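Local coordinates for enhancer of mRNA-decapping protein 4 homolog (Drosophila melanogaster, PDB 2VXG), which seems to take part in mRNA decapping during mRNA decay and is required for silencing a subset of endogenous miRNA targets, at residues L104-N107 against C108-F111. Sequence-based numbering, arbitrary orientation.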
loop_
_atom_site.group_PDB
_atom_site.type_symbol
_atom_site.label_atom_id
_atom_site.label_comp_id
_atom_site.label_asym_id
_atom_site.label_seq_id
_atom_site.Cartn_x
_atom_site.Cartn_y
_atom_site.Cartn_z
ATOM N N LEU A 104 -6.438 -4.144 -7.601
ATOM C CA LEU A 104 -5.503 -4.852 -6.739
ATOM C C LEU A 104 -5.598 -6.356 -7.014
ATOM O O LEU A 104 -4.592 -7.025 -7.217
ATOM C CB LEU A 104 -5.796 -4.556 -5.253
ATOM C CG LEU A 104 -5.079 -5.480 -4.256
ATOM C CD1 LEU A 104 -3.560 -5.320 -4.311
ATOM C CD2 LEU A 104 -5.592 -5.290 -2.833
ATOM N N TYR A 105 -6.831 -6.866 -7.039
ATOM C CA TYR A 105 -7.082 -8.263 -7.348
ATOM C C TYR A 105 -6.493 -8.710 -8.681
ATOM O O TYR A 105 -5.835 -9.741 -8.751
ATOM C CB TYR A 105 -8.590 -8.542 -7.358
ATOM C CG TYR A 105 -8.871 -10.020 -7.270
ATOM C CD1 TYR A 105 -9.069 -10.627 -6.044
ATOM C CD2 TYR A 105 -8.920 -10.806 -8.417
ATOM C CE1 TYR A 105 -9.312 -11.939 -5.947
ATOM C CE2 TYR A 105 -9.157 -12.147 -8.336
ATOM C CZ TYR A 105 -9.347 -12.713 -7.084
ATOM O OH TYR A 105 -9.587 -14.042 -6.972
ATOM N N ARG A 106 -6.743 -7.892 -9.711
ATOM C CA ARG A 106 -6.317 -8.139 -11.088
ATOM C C ARG A 106 -4.792 -8.153 -11.153
ATOM O O ARG A 106 -4.201 -9.033 -11.752
ATOM C CB ARG A 106 -6.956 -7.078 -12.047
ATOM C CG ARG A 106 -6.715 -7.235 -13.594
ATOM C CD ARG A 106 -7.879 -6.542 -14.422
ATOM N NE ARG A 106 -7.672 -6.406 -15.874
ATOM C CZ ARG A 106 -8.195 -7.171 -16.852
ATOM N NH1 ARG A 106 -8.954 -8.234 -16.603
ATOM N NH2 ARG A 106 -7.912 -6.887 -18.116
ATOM N N ASN A 107 -4.150 -7.182 -10.498
ATOM C CA ASN A 107 -2.702 -7.179 -10.399
ATOM C C ASN A 107 -2.099 -8.357 -9.655
ATOM O O ASN A 107 -1.026 -8.856 -10.046
ATOM C CB ASN A 107 -2.202 -5.865 -9.767
ATOM C CG ASN A 107 -2.277 -4.704 -10.733
ATOM O OD1 ASN A 107 -2.791 -3.633 -10.415
ATOM N ND2 ASN A 107 -1.785 -4.912 -11.914
ATOM N N CYS A 108 -2.748 -8.768 -8.560
ATOM C CA CYS A 108 -2.313 -9.945 -7.799
ATOM C C CYS A 108 -2.460 -11.187 -8.646
ATOM O O CYS A 108 -1.580 -12.035 -8.646
ATOM C CB CYS A 108 -3.120 -10.122 -6.488
ATOM S SG CYS A 108 -2.780 -8.862 -5.213
ATOM N N GLN A 109 -3.562 -11.287 -9.386
ATOM C CA GLN A 109 -3.731 -12.433 -10.299
ATOM C C GLN A 109 -2.578 -12.516 -11.338
ATOM O O GLN A 109 -2.054 -13.600 -11.618
ATOM C CB GLN A 109 -5.110 -12.394 -10.973
ATOM C CG GLN A 109 -5.114 -11.722 -12.306
ATOM C CD GLN A 109 -6.488 -11.311 -12.875
ATOM O OE1 GLN A 109 -7.556 -11.363 -12.197
ATOM N NE2 GLN A 109 -6.444 -10.874 -14.128
ATOM N N GLN A 110 -2.160 -11.369 -11.868
ATOM C CA GLN A 110 -1.043 -11.320 -12.837
ATOM C C GLN A 110 0.281 -11.651 -12.171
ATOM O O GLN A 110 1.095 -12.375 -12.735
ATOM C CB GLN A 110 -1.009 -9.972 -13.563
ATOM C CG GLN A 110 -2.297 -9.778 -14.392
ATOM C CD GLN A 110 -2.447 -10.834 -15.475
ATOM O OE1 GLN A 110 -1.574 -10.974 -16.333
ATOM N NE2 GLN A 110 -3.540 -11.588 -15.438
ATOM N N PHE A 111 0.470 -11.163 -10.954
ATOM C CA PHE A 111 1.645 -11.501 -10.169
ATOM C C PHE A 111 1.781 -12.998 -9.887
ATOM O O PHE A 111 2.858 -13.582 -10.048
ATOM C CB PHE A 111 1.615 -10.773 -8.834
ATOM C CG PHE A 111 2.677 -11.232 -7.886
ATOM C CD1 PHE A 111 3.973 -10.795 -8.043
ATOM C CD2 PHE A 111 2.363 -12.067 -6.809
ATOM C CE1 PHE A 111 4.963 -11.171 -7.139
ATOM C CE2 PHE A 111 3.357 -12.480 -5.913
ATOM C CZ PHE A 111 4.672 -12.009 -6.102
#
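Q109 lies against two residues of the preceding turn, Y105 and R106, and the trio illustrates how i to i+3 and i to i+4 neighbours share one face of an alpha-helix, here helix 91-114 in the all-helical C-terminal domain of Ge-1. Amide and phenol planes stand 89° apart, the terminal amide of Q109 coming to the rim of the Y105 ring, near its plane, on the CD2 side. The Q109 side chain runs alongside that of R106, both pointing the same way, with the guanidinium plane turned 66° from the amide. R106 CG sits anti to the backbone N (chi1 -175°), which brings CG beside that amide. An alanine here, lacking the amide, would probably leave the edge of the Y105 ring and R106 CG without this neighbour and the arginine chain freer to turn. Round the helix, on its buried side, L104 and C108 meet, and both pack on helix 121-134, L104 also reaching helix 54-66. Main-chain bonds tie the two turns together, Q109 N donating to Y105 O at 2.8 Å and F111 N to N107 O at 2.9 Å. On the buried side, L104 CD1 rests 3.7 Å from C108 SG.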